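Local structure of YjbQ family protein (Sulfolobus tokodaii, 1VE0) at residues Val39-Thr44 and Arg125-Lys130; Ala47-Glu52 and Ala91-Ser96; Asp60-Ala65 and Ile115-Asp120; Val69-Glu74 and Asn83-Val88. The protein is of unknown function but binds zinc as a trimeric member of the YjbQ (UPF0047) family. One frame throughout, in Å; residues are numbered along the deposited sequence.

Contact 1. Residues Val39-Thr44 and Arg125-Lys130; sequences VIVKHT and RTVLVK. With SO4 (sulfate ion), chain B.
Residues 39-41 and 125-130 run antiparallel as neighbouring strands, their short axes 4.6 Å apart at closest approach. Ile40 and Leu128 form the hydrogen-bonded pair: Ile40 N reaches Leu128 O at 2.7 Å, and Leu128 N returns the bond to Ile40 O, both nearly along the C=O axis. At Lys42 and Thr126 a water links the backbones, accepting from Lys42 N and donating to Thr126 O. On the face carrying the valines, Val39 CG1, anti to its backbone N, meets Val127 CG1 at 3.8 Å. His43 ties the loop to the start of 125-130. Its NE2 accepts from Thr126 N at 2.9 Å in the ring plane and ND1 donates to sulfate O1, consistent with a proton on ND1 rather than NE2. Arg125 bends at chi2 (-58°), laying CD over the imidazole face, 3.9 Å from its centroid, and directing NH2 to sulfate O2 at 2.9 Å. Its NE is salt-bridged to Glu118, and Thr45 receives NH1. An alanine in place of His43 would probably loosen the 42-44 segment from 125-126, losing the acceptor for Thr126 N, the surface under Arg125 CD and one sulfate ligand. Antiparallel pairing inside a five-stranded sheet thus ends at a site that holds a sulfate, probably from the crystallisation liquor, with the zinc about 9 Å from the Arg125 side chain.

Contact 2. Residues Ala47-Glu52 and Ala91-Ser96; sequences AIIINE and AIIGNS
Ile93, the last residue of helix 84-93, carries the apolar half of this contact. CB lies 4.0 Å from Ala47 CB, the first touch on the strand 47-51. From there the branch divides. CG2, anti to the backbone N, is the arm that works: it settles against Ile49 CG2 at 3.5 Å, a close methyl-to-methyl approach, and also touches Ala47 CB at 3.9 Å. Thus one methyl spans two residues whose side chains lie on the same side of the strand. CG1 lies anti to the carbonyl carbon (chi1 -63°), and CD1 extends beyond it, toward Phe119. Directly after Ile93 the helix stops at Gly94, whose positive phi (111°) and psi of 153° would jam a CB against the preceding carbonyl oxygen, so glycine is called for. The turn presents Gly94 O to Ile48 N at 3.4 Å, a straight but weak bond, and the same oxygen lies 3.1 Å from Ala47 CB. Asn95 ND2 meanwhile bonds to Val41 O. The chemistry is therefore mostly apolar contact between methyl groups, with a single weak backbone bond, which suggests that the helix end is held mainly by apolar burial.

Contact 3. Residues Asp60-Ala65 and Ile115-Asp120; sequences DFLNWA and ILLEFD
Helix-on-sheet packing is the element here: one turn of helix 55-68 lies across strand 115-118 of the three-stranded antiparallel sheet, the two axes 9.4 Å apart at closest approach and inclined by 36°. The side chains that meet between them are apolar. Leu117 stands at the middle, where its CD2 branch meets Phe61 CB at 3.9 Å and Leu62 CD2 at 4.1 Å. Phe61 thus bestrides two strand residues, since its ring atom CE2 reaches the tip of Ile115, CD1, at 4.1 Å, the two side chains crossing at about a right angle. One turn further on, Ala65 contributes only its methyl, which lies 3.6 Å from Phe119 CE2, the closest approach here. Leu62 CD2 fills in between, touching Glu118 O as well as the same Phe119 atom. Past the strand the chain turns, and Asp120 N donates to Glu118 OE1 at 2.8 Å from above the carboxylate plane. Phe119 continues inward onto helix 84-93, packing on Ala86, Ile89, Ser90 and Ile93, while strands 17-20 and 46-51 flank 113-118 in the sheet. On its far side helix 55-68 meets the third subunit, where Trp64 stacks on Phe75 of that chain.

Contact 4. Residues Val69-Glu74 and Asn83-Val88; sequences VPPDGE and NGHAHV. With ZN (zinc ion), chain C.
The tight part of this contact is the ring of His85 under Pro71. Pro71 covers one face, its CB 3.9 Å from the ring centroid and only 7° off the normal, a CH-pi contact over the centre; Ala86 CB, from the same helix, lies over the rim of the opposite face. His85 reaches this place by adopting the crowded chi1 position (74°), with CG between the backbone N and the carbonyl carbon. Its NE2 is held by Phe119 O, which, with the water on ND1, would hold the ring's rotation and makes NE2 the probable proton carrier. Beside it, Val69 CG1 packs against Val88 CG1 at 4.0 Å, adding a branched apolar patch. On the looser side one water bridges Pro71 O, at 3.0 Å, to His85 ND1, at 2.8 Å. From here the type I turn Pro70-Gly73, closed by Gly73 N to Pro70 O, carries Asp72 and then Glu74 out to the exposed surface. An alanine in place of His85 would probably loosen the proline turn from the helix, losing the ring under Pro71, the water bridge and the tie to Phe119. On another side of the helix Asn83 OD1 and His87 NE2 bind zinc at 2.4 and 2.3 Å, joined by a water and His77, while Asn51 of the second subunit bonds to His87 ND1. A proline-on-imidazole CH-pi contact thus holds the interhelix loop against the N-terminal turn of a helix that forms part of a zinc site at a subunit boundary.

Overall arrangement
All four contacts are buried, but contact 4 lies about 18 Å from the chain centre (centre to centre), where its turn carries exposed Asp72 and Glu74. Their chemistry follows: contact 1 pairs strands through backbone bonds and ends in a charged pocket, contacts 2 and 3 are mainly apolar, and contact 4 mixes a CH-pi contact, a water bridge and metal ligands. Helix 84-93 serves contact 2 with its end and contact 4 with its start. Strands 46-51 and 113-118, neighbours in one sheet, join contacts 2 and 3. The turn after 113-118 ties contact 3 to contact 4 by Asp120 OD1 to Asn83 ND2, and Leu116 packs on Arg125 of contact 1.

Contact 1. Residues Val39-Thr44 and Arg125-Lys130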
loop_
_atom_site.group_PDB
_atom_site.type_symbol
_atom_site.label_atom_id
_atom_site.label_comp_id
_atom_site.label_asym_id
_atom_site.label_seq_id
_atom_site.Cartn_x
_atom_site.Cartn_y
_atom_site.Cartn_z
ATOM N N VAL A 39 -5.134 5.192 8.387
ATOM C CA VAL A 39 -4.190 6.235 8.796
ATOM C C VAL A 39 -3.712 6.833 7.484
ATOM O O VAL A 39 -3.000 6.181 6.704
ATOM C CB VAL A 39 -3.020 5.635 9.583
ATOM C CG1 VAL A 39 -2.043 6.729 10.019
ATOM C CG2 VAL A 39 -3.570 4.901 10.811
ATOM N N ILE A 40 -4.122 8.075 7.255
ATOM C CA ILE A 40 -3.861 8.770 5.997
ATOM C C ILE A 40 -3.168 10.118 6.094
ATOM O O ILE A 40 -3.438 10.888 7.008
ATOM C CB ILE A 40 -5.228 9.024 5.281
ATOM C CG1 ILE A 40 -5.922 7.694 5.003
ATOM C CG2 ILE A 40 -5.043 9.853 3.995
ATOM C CD1 ILE A 40 -7.430 7.817 4.974
ATOM N N VAL A 41 -2.261 10.408 5.168
ATOM C CA VAL A 41 -1.696 11.756 5.151
ATOM C C VAL A 41 -2.147 12.319 3.815
ATOM O O VAL A 41 -2.165 11.607 2.810
ATOM C CB VAL A 41 -0.149 11.812 5.238
ATOM C CG1 VAL A 41 0.295 11.454 6.652
ATOM C CG2 VAL A 41 0.499 10.899 4.170
ATOM N N LYS A 42 -2.552 13.580 3.802
ATOM C CA LYS A 42 -2.975 14.197 2.557
ATOM C C LYS A 42 -1.767 14.889 1.950
ATOM O O LYS A 42 -1.904 15.842 1.182
ATOM C CB LYS A 42 -4.093 15.210 2.803
ATOM C CG LYS A 42 -5.342 14.630 3.443
ATOM C CD LYS A 42 -6.375 15.733 3.646
ATOM C CE LYS A 42 -7.502 15.303 4.548
ATOM N NZ LYS A 42 -8.471 16.430 4.748
ATOM N N HIS A 43 -0.584 14.390 2.300
ATOM C CA HIS A 43 0.684 14.926 1.806
ATOM C C HIS A 43 1.210 14.045 0.677
ATOM O O HIS A 43 0.814 12.886 0.563
ATOM C CB HIS A 43 1.709 14.945 2.935
ATOM C CG HIS A 43 1.335 15.838 4.070
ATOM N ND1 HIS A 43 1.158 17.196 3.917
ATOM C CD2 HIS A 43 1.133 15.575 5.385
ATOM C CE1 HIS A 43 0.865 17.734 5.090
ATOM N NE2 HIS A 43 0.842 16.772 5.997
ATOM N N THR A 44 2.116 14.581 -0.138
ATOM C CA THR A 44 2.674 13.810 -1.237
ATOM C C THR A 44 4.150 13.514 -1.035
ATOM O O THR A 44 4.752 12.821 -1.845
ATOM C CB THR A 44 2.532 14.548 -2.591
ATOM O OG1 THR A 44 3.264 15.776 -2.537
ATOM C CG2 THR A 44 1.078 14.848 -2.902
ATOM N N ARG A 125 3.475 18.040 9.787
ATOM C CA ARG A 125 2.694 17.133 8.974
ATOM C C ARG A 125 1.378 16.822 9.643
ATOM O O ARG A 125 1.301 16.674 10.866
ATOM C CB ARG A 125 3.463 15.830 8.735
ATOM C CG ARG A 125 4.770 16.023 7.985
ATOM C CD ARG A 125 4.520 16.680 6.622
ATOM N NE ARG A 125 5.652 16.485 5.721
ATOM C CZ ARG A 125 5.572 16.607 4.399
ATOM N NH1 ARG A 125 6.644 16.409 3.643
ATOM N NH2 ARG A 125 4.414 16.930 3.833
ATOM N N THR A 126 0.337 16.711 8.836
ATOM C CA THR A 126 -0.973 16.401 9.376
ATOM C C THR A 126 -1.338 14.958 9.060
ATOM O O THR A 126 -1.154 14.499 7.931
ATOM C CB THR A 126 -2.039 17.313 8.770
ATOM O OG1 THR A 126 -1.735 18.673 9.100
ATOM C CG2 THR A 126 -3.422 16.953 9.310
ATOM N N VAL A 127 -1.844 14.247 10.059
ATOM C CA VAL A 127 -2.270 12.868 9.863
ATOM C C VAL A 127 -3.774 12.759 10.067
ATOM O O VAL A 127 -4.308 13.225 11.074
ATOM C CB VAL A 127 -1.582 11.900 10.858
ATOM C CG1 VAL A 127 -2.117 10.472 10.655
ATOM C CG2 VAL A 127 -0.078 11.924 10.653
ATOM N N LEU A 128 -4.468 12.181 9.099
ATOM C CA LEU A 128 -5.905 11.973 9.246
ATOM C C LEU A 128 -6.169 10.503 9.594
ATOM O O LEU A 128 -5.651 9.593 8.924
ATOM C CB LEU A 128 -6.640 12.316 7.943
ATOM C CG LEU A 128 -8.056 11.751 7.787
ATOM C CD1 LEU A 128 -9.023 12.405 8.784
ATOM C CD2 LEU A 128 -8.524 11.982 6.354
ATOM N N VAL A 129 -6.936 10.268 10.653
ATOM C CA VAL A 129 -7.305 8.912 11.026
ATOM C C VAL A 129 -8.812 8.838 10.802
ATOM O O VAL A 129 -9.610 9.465 11.513
ATOM C CB VAL A 129 -6.979 8.581 12.498
ATOM C CG1 VAL A 129 -7.357 7.119 12.782
ATOM C CG2 VAL A 129 -5.480 8.805 12.773
ATOM N N LYS A 130 -9.192 8.090 9.782
ATOM C CA LYS A 130 -10.586 7.934 9.415
ATOM C C LYS A 130 -10.950 6.507 9.767
ATOM O O LYS A 130 -10.492 5.565 9.112
ATOM C CB LYS A 130 -10.736 8.172 7.909
ATOM C CG LYS A 130 -12.158 8.196 7.405
ATOM C CD LYS A 130 -12.498 9.552 6.853
ATOM C CE LYS A 130 -13.861 9.561 6.207
ATOM N NZ LYS A 130 -14.306 10.952 5.984
HETATM S S SO4 B . 2.992 17.921 0.418
HETATM O O1 SO4 B . 2.145 18.629 1.404
HETATM O O2 SO4 B . 3.608 16.750 1.048
HETATM O O3 SO4 B . 4.048 18.839 -0.039
HETATM O O4 SO4 B . 2.164 17.474 -0.721
HETATM O O HOH W 1 -2.699 15.178 5.964
#

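Contact 2. Residues Ala47-Glu52 and Ala91-Ser96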
loop_
_atom_site.group_PDB
_atom_site.type_symbol
_atom_site.label_atom_id
_atom_site.label_comp_id
_atom_site.label_asym_id
_atom_site.label_seq_id
_atom_site.Cartn_x
_atom_site.Cartn_y
_atom_site.Cartn_z
ATOM N N ALA A 47 5.235 9.458 3.958
ATOM C CA ALA A 47 4.418 8.258 3.857
ATOM C C ALA A 47 4.160 7.606 5.209
ATOM O O ALA A 47 4.751 7.996 6.223
ATOM C CB ALA A 47 5.087 7.264 2.925
ATOM N N ILE A 48 3.267 6.615 5.210
ATOM C CA ILE A 48 2.894 5.887 6.425
ATOM C C ILE A 48 3.217 4.408 6.231
ATOM O O ILE A 48 2.939 3.843 5.174
ATOM C CB ILE A 48 1.351 5.996 6.724
ATOM C CG1 ILE A 48 0.948 7.450 7.023
ATOM C CG2 ILE A 48 0.970 5.092 7.898
ATOM C CD1 ILE A 48 1.561 8.046 8.296
ATOM N N ILE A 49 3.832 3.795 7.236
ATOM C CA ILE A 49 4.148 2.372 7.193
ATOM C C ILE A 49 3.779 1.831 8.560
ATOM O O ILE A 49 3.650 2.611 9.506
ATOM C CB ILE A 49 5.671 2.064 7.006
ATOM C CG1 ILE A 49 6.468 2.570 8.222
ATOM C CG2 ILE A 49 6.203 2.687 5.722
ATOM C CD1 ILE A 49 7.946 2.211 8.179
ATOM N N ILE A 50 3.568 0.517 8.647
ATOM C CA ILE A 50 3.291 -0.143 9.923
ATOM C C ILE A 50 4.465 -1.100 10.100
ATOM O O ILE A 50 4.581 -2.075 9.360
ATOM C CB ILE A 50 2.002 -1.004 9.916
ATOM C CG1 ILE A 50 0.802 -0.189 9.447
ATOM C CG2 ILE A 50 1.736 -1.558 11.334
ATOM C CD1 ILE A 50 0.549 1.069 10.252
ATOM N N ASN A 51 5.346 -0.822 11.059
ATOM C CA ASN A 51 6.474 -1.707 11.281
ATOM C C ASN A 51 7.100 -1.543 12.664
ATOM O O ASN A 51 6.510 -0.928 13.541
ATOM C CB ASN A 51 7.514 -1.507 10.175
ATOM C CG ASN A 51 8.178 -2.810 9.775
ATOM O OD1 ASN A 51 9.150 -3.235 10.394
ATOM N ND2 ASN A 51 7.635 -3.468 8.749
ATOM N N GLU A 52 8.297 -2.083 12.867
ATOM C CA GLU A 52 8.910 -1.988 14.190
ATOM C C GLU A 52 9.667 -0.679 14.372
ATOM O O GLU A 52 10.463 -0.282 13.520
ATOM C CB GLU A 52 9.834 -3.187 14.441
ATOM C CG GLU A 52 10.384 -3.241 15.865
ATOM C CD GLU A 52 11.299 -4.432 16.118
ATOM O OE1 GLU A 52 11.920 -4.481 17.201
ATOM O OE2 GLU A 52 11.394 -5.320 15.247
ATOM N N ALA A 91 5.253 7.795 -3.100
ATOM C CA ALA A 91 4.208 7.227 -3.951
ATOM C C ALA A 91 4.296 5.708 -3.915
ATOM O O ALA A 91 3.282 5.012 -3.859
ATOM C CB ALA A 91 4.362 7.727 -5.382
ATOM N N ILE A 92 5.517 5.197 -3.947
ATOM C CA ILE A 92 5.723 3.758 -3.916
ATOM C C ILE A 92 5.273 3.141 -2.583
ATOM O O ILE A 92 4.536 2.143 -2.565
ATOM C CB ILE A 92 7.214 3.429 -4.187
ATOM C CG1 ILE A 92 7.559 3.867 -5.615
ATOM C CG2 ILE A 92 7.478 1.918 -3.989
ATOM C CD1 ILE A 92 9.048 3.814 -5.965
ATOM N N ILE A 93 5.689 3.743 -1.471
ATOM C CA ILE A 93 5.321 3.223 -0.146
ATOM C C ILE A 93 3.824 3.380 0.110
ATOM O O ILE A 93 3.163 2.459 0.614
ATOM C CB ILE A 93 6.120 3.946 0.974
ATOM C CG1 ILE A 93 7.616 3.666 0.789
ATOM C CG2 ILE A 93 5.664 3.472 2.350
ATOM C CD1 ILE A 93 8.519 4.474 1.733
ATOM N N GLY A 94 3.287 4.537 -0.266
ATOM C CA GLY A 94 1.875 4.794 -0.062
ATOM C C GLY A 94 1.630 5.851 1.001
ATOM O O GLY A 94 2.425 6.019 1.929
ATOM N N ASN A 95 0.508 6.550 0.887
ATOM C CA ASN A 95 0.191 7.609 1.839
ATOM C C ASN A 95 -0.768 7.155 2.923
ATOM O O ASN A 95 -1.261 7.976 3.692
ATOM C CB ASN A 95 -0.414 8.801 1.109
ATOM C CG ASN A 95 -1.763 8.479 0.521
ATOM O OD1 ASN A 95 -1.914 7.504 -0.217
ATOM N ND2 ASN A 95 -2.762 9.294 0.852
ATOM N N SER A 96 -1.044 5.856 2.981
ATOM C CA SER A 96 -1.935 5.339 4.000
ATOM C C SER A 96 -1.633 3.889 4.335
ATOM O O SER A 96 -0.956 3.189 3.581
ATOM C CB SER A 96 -3.403 5.437 3.554
ATOM O OG SER A 96 -3.674 4.542 2.478
#

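Contact 3. Residues Asp60-Ala65 and Ile115-Asp120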
loop_
_atom_site.group_PDB
_atom_site.type_symbol
_atom_site.label_atom_id
_atom_site.label_comp_id
_atom_site.label_asym_id
_atom_site.label_seq_id
_atom_site.Cartn_x
_atom_site.Cartn_y
_atom_site.Cartn_z
ATOM N N ASP A 60 17.306 2.892 9.480
ATOM C CA ASP A 60 17.331 2.049 8.280
ATOM C C ASP A 60 16.246 2.401 7.248
ATOM O O ASP A 60 16.523 2.440 6.046
ATOM C CB ASP A 60 17.163 0.571 8.667
ATOM C CG ASP A 60 18.368 0.008 9.410
ATOM O OD1 ASP A 60 18.190 -0.984 10.161
ATOM O OD2 ASP A 60 19.487 0.543 9.238
ATOM N N PHE A 61 15.014 2.639 7.700
ATOM C CA PHE A 61 13.942 2.960 6.755
ATOM C C PHE A 61 14.333 4.163 5.900
ATOM O O PHE A 61 14.145 4.159 4.685
ATOM C CB PHE A 61 12.613 3.276 7.472
ATOM C CG PHE A 61 12.035 2.122 8.241
ATOM C CD1 PHE A 61 11.915 0.860 7.655
ATOM C CD2 PHE A 61 11.638 2.286 9.567
ATOM C CE1 PHE A 61 11.413 -0.223 8.380
ATOM C CE2 PHE A 61 11.137 1.210 10.298
ATOM C CZ PHE A 61 11.024 -0.051 9.701
ATOM N N LEU A 62 14.877 5.185 6.556
ATOM C CA LEU A 62 15.292 6.412 5.891
ATOM C C LEU A 62 16.523 6.202 5.017
ATOM O O LEU A 62 16.547 6.625 3.863
ATOM C CB LEU A 62 15.569 7.495 6.935
ATOM C CG LEU A 62 14.375 7.731 7.863
ATOM C CD1 LEU A 62 14.754 8.734 8.941
ATOM C CD2 LEU A 62 13.192 8.224 7.036
ATOM N N ASN A 63 17.539 5.541 5.559
ATOM C CA ASN A 63 18.752 5.294 4.789
ATOM C C ASN A 63 18.524 4.406 3.572
ATOM O O ASN A 63 19.155 4.596 2.529
ATOM C CB ASN A 63 19.844 4.695 5.683
ATOM C CG ASN A 63 20.345 5.685 6.710
ATOM O OD1 ASN A 63 20.439 6.883 6.430
ATOM N ND2 ASN A 63 20.684 5.195 7.901
ATOM N N TRP A 64 17.629 3.433 3.681
ATOM C CA TRP A 64 17.372 2.584 2.529
ATOM C C TRP A 64 16.471 3.295 1.537
ATOM O O TRP A 64 16.546 3.058 0.334
ATOM C CB TRP A 64 16.798 1.239 2.964
ATOM C CG TRP A 64 17.903 0.339 3.373
ATOM C CD1 TRP A 64 18.482 0.252 4.608
ATOM C CD2 TRP A 64 18.693 -0.476 2.501
ATOM N NE1 TRP A 64 19.594 -0.563 4.555
ATOM C CE2 TRP A 64 19.746 -1.020 3.273
ATOM C CE3 TRP A 64 18.618 -0.794 1.137
ATOM C CZ2 TRP A 64 20.715 -1.861 2.726
ATOM C CZ3 TRP A 64 19.583 -1.634 0.594
ATOM C CH2 TRP A 64 20.619 -2.156 1.388
ATOM N N ALA A 65 15.629 4.188 2.041
ATOM C CA ALA A 65 14.774 4.956 1.153
ATOM C C ALA A 65 15.740 5.786 0.308
ATOM O O ALA A 65 15.593 5.891 -0.911
ATOM C CB ALA A 65 13.860 5.866 1.956
ATOM N N ILE A 115 4.138 4.229 11.886
ATOM C CA ILE A 115 5.244 5.156 11.693
ATOM C C ILE A 115 5.086 6.137 10.540
ATOM O O ILE A 115 4.690 5.749 9.438
ATOM C CB ILE A 115 6.546 4.348 11.460
ATOM C CG1 ILE A 115 6.835 3.479 12.690
ATOM C CG2 ILE A 115 7.703 5.286 11.144
ATOM C CD1 ILE A 115 7.783 2.334 12.425
ATOM N N LEU A 116 5.394 7.412 10.789
ATOM C CA LEU A 116 5.351 8.404 9.709
ATOM C C LEU A 116 6.785 8.558 9.194
ATOM O O LEU A 116 7.700 8.768 9.978
ATOM C CB LEU A 116 4.835 9.761 10.206
ATOM C CG LEU A 116 5.086 10.966 9.277
ATOM C CD1 LEU A 116 4.334 10.801 7.972
ATOM C CD2 LEU A 116 4.639 12.236 9.969
ATOM N N LEU A 117 6.980 8.430 7.882
ATOM C CA LEU A 117 8.304 8.571 7.280
ATOM C C LEU A 117 8.302 9.883 6.509
ATOM O O LEU A 117 7.441 10.116 5.660
ATOM C CB LEU A 117 8.628 7.392 6.339
ATOM C CG LEU A 117 8.810 5.992 6.969
ATOM C CD1 LEU A 117 9.187 4.990 5.864
ATOM C CD2 LEU A 117 9.919 6.021 8.040
ATOM N N GLU A 118 9.264 10.738 6.834
ATOM C CA GLU A 118 9.407 12.066 6.240
ATOM C C GLU A 118 10.607 12.072 5.301
ATOM O O GLU A 118 11.682 11.594 5.659
ATOM C CB GLU A 118 9.603 13.078 7.379
ATOM C CG GLU A 118 10.007 14.492 6.983
ATOM C CD GLU A 118 8.934 15.225 6.221
ATOM O OE1 GLU A 118 8.810 14.977 5.000
ATOM O OE2 GLU A 118 8.207 16.042 6.843
ATOM N N PHE A 119 10.421 12.609 4.098
ATOM C CA PHE A 119 11.493 12.672 3.117
ATOM C C PHE A 119 11.718 14.094 2.620
ATOM O O PHE A 119 12.592 14.318 1.796
ATOM C CB PHE A 119 11.175 11.767 1.918
ATOM C CG PHE A 119 10.782 10.367 2.309
ATOM C CD1 PHE A 119 9.457 9.955 2.219
ATOM C CD2 PHE A 119 11.728 9.480 2.805
ATOM C CE1 PHE A 119 9.080 8.676 2.622
ATOM C CE2 PHE A 119 11.360 8.197 3.213
ATOM C CZ PHE A 119 10.036 7.800 3.120
ATOM N N ASP A 120 10.925 15.041 3.117
ATOM C CA ASP A 120 11.041 16.439 2.696
ATOM C C ASP A 120 10.810 17.396 3.870
ATOM O O ASP A 120 10.126 18.414 3.724
ATOM C CB ASP A 120 10.022 16.747 1.589
ATOM C CG ASP A 120 10.288 18.087 0.896
ATOM O OD1 ASP A 120 9.336 18.694 0.362
ATOM O OD2 ASP A 120 11.454 18.522 0.875
#

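Contact 4. Residues Val69-Glu74 and Asn83-Val88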
loop_
_atom_site.group_PDB
_atom_site.type_symbol
_atom_site.label_atom_id
_atom_site.label_comp_id
_atom_site.label_asym_id
_atom_site.label_seq_id
_atom_site.Cartn_x
_atom_site.Cartn_y
_atom_site.Cartn_z
ATOM N N VAL A 69 16.034 5.622 -3.827
ATOM C CA VAL A 69 15.751 6.822 -4.609
ATOM C C VAL A 69 16.602 7.983 -4.075
ATOM O O VAL A 69 16.128 8.812 -3.309
ATOM C CB VAL A 69 14.259 7.198 -4.517
ATOM C CG1 VAL A 69 13.939 8.304 -5.517
ATOM C CG2 VAL A 69 13.402 5.962 -4.785
ATOM N N PRO A 70 17.884 8.042 -4.477
ATOM C CA PRO A 70 18.817 9.091 -4.044
ATOM C C PRO A 70 18.289 10.508 -4.242
ATOM O O PRO A 70 17.854 10.867 -5.335
ATOM C CB PRO A 70 20.050 8.821 -4.903
ATOM C CG PRO A 70 20.021 7.337 -5.066
ATOM C CD PRO A 70 18.555 7.097 -5.385
ATOM N N PRO A 71 18.317 11.330 -3.183
ATOM C CA PRO A 71 17.839 12.717 -3.259
ATOM C C PRO A 71 18.637 13.506 -4.299
ATOM O O PRO A 71 18.161 14.486 -4.863
ATOM C CB PRO A 71 18.094 13.251 -1.850
ATOM C CG PRO A 71 18.025 12.033 -1.000
ATOM C CD PRO A 71 18.750 10.998 -1.817
ATOM N N ASP A 72 19.863 13.059 -4.537
ATOM C CA ASP A 72 20.769 13.709 -5.479
ATOM C C ASP A 72 20.533 13.151 -6.875
ATOM O O ASP A 72 21.239 13.500 -7.822
ATOM C CB ASP A 72 22.207 13.428 -5.051
ATOM C CG ASP A 72 22.305 13.076 -3.577
ATOM O OD1 ASP A 72 22.758 13.936 -2.784
ATOM O OD2 ASP A 72 21.906 11.938 -3.210
ATOM N N GLY A 73 19.538 12.277 -6.992
ATOM C CA GLY A 73 19.237 11.672 -8.274
ATOM C C GLY A 73 18.651 12.642 -9.278
ATOM O O GLY A 73 18.381 13.804 -8.961
ATOM N N GLU A 74 18.450 12.153 -10.495
ATOM C CA GLU A 74 17.895 12.943 -11.583
ATOM C C GLU A 74 16.367 12.912 -11.541
ATOM O O GLU A 74 15.765 11.845 -11.638
ATOM C CB GLU A 74 18.399 12.389 -12.919
ATOM C CG GLU A 74 17.758 13.009 -14.141
ATOM C CD GLU A 74 18.257 12.393 -15.438
ATOM O OE1 GLU A 74 17.739 12.768 -16.514
ATOM O OE2 GLU A 74 19.170 11.536 -15.381
ATOM N N ASN A 83 12.433 18.189 -4.481
ATOM C CA ASN A 83 11.995 17.096 -3.626
ATOM C C ASN A 83 11.387 15.953 -4.437
ATOM O O ASN A 83 10.527 15.232 -3.944
ATOM C CB ASN A 83 10.986 17.601 -2.594
ATOM C CG ASN A 83 9.748 18.191 -3.227
ATOM O OD1 ASN A 83 9.645 18.275 -4.450
ATOM N ND2 ASN A 83 8.794 18.608 -2.393
ATOM N N GLY A 84 11.837 15.801 -5.682
ATOM C CA GLY A 84 11.334 14.739 -6.531
ATOM C C GLY A 84 11.517 13.360 -5.917
ATOM O O GLY A 84 10.673 12.468 -6.081
ATOM N N HIS A 85 12.622 13.176 -5.209
ATOM C CA HIS A 85 12.901 11.895 -4.572
ATOM C C HIS A 85 11.840 11.592 -3.516
ATOM O O HIS A 85 11.432 10.442 -3.360
ATOM C CB HIS A 85 14.269 11.918 -3.887
ATOM C CG HIS A 85 14.282 12.710 -2.617
ATOM N ND1 HIS A 85 14.235 14.088 -2.601
ATOM C CD2 HIS A 85 14.226 12.317 -1.322
ATOM C CE1 HIS A 85 14.144 14.511 -1.353
ATOM N NE2 HIS A 85 14.135 13.456 -0.557
ATOM N N ALA A 86 11.408 12.617 -2.786
ATOM C CA ALA A 86 10.410 12.426 -1.735
ATOM C C ALA A 86 9.073 12.008 -2.333
ATOM O O ALA A 86 8.360 11.170 -1.767
ATOM C CB ALA A 86 10.249 13.704 -0.925
ATOM N N HIS A 87 8.737 12.603 -3.475
ATOM C CA HIS A 87 7.494 12.298 -4.178
ATOM C C HIS A 87 7.496 10.851 -4.652
ATOM O O HIS A 87 6.531 10.106 -4.449
ATOM C CB HIS A 87 7.332 13.221 -5.393
ATOM C CG HIS A 87 6.845 14.593 -5.052
ATOM N ND1 HIS A 87 5.542 14.848 -4.679
ATOM C CD2 HIS A 87 7.478 15.792 -5.052
ATOM C CE1 HIS A 87 5.392 16.145 -4.470
ATOM N NE2 HIS A 87 6.550 16.739 -4.690
ATOM N N VAL A 88 8.595 10.458 -5.284
ATOM C CA VAL A 88 8.733 9.114 -5.814
ATOM C C VAL A 88 8.694 8.013 -4.754
ATOM O O VAL A 88 7.905 7.066 -4.857
ATOM C CB VAL A 88 10.046 8.982 -6.625
ATOM C CG1 VAL A 88 10.297 7.519 -6.988
ATOM C CG2 VAL A 88 9.956 9.838 -7.876
HETATM ZN ZN ZN C . 7.426 18.858 -5.182
HETATM O O HOH W 2 15.213 15.071 -5.005
HETATM O O HOH W 3 5.690 20.080 -5.236
#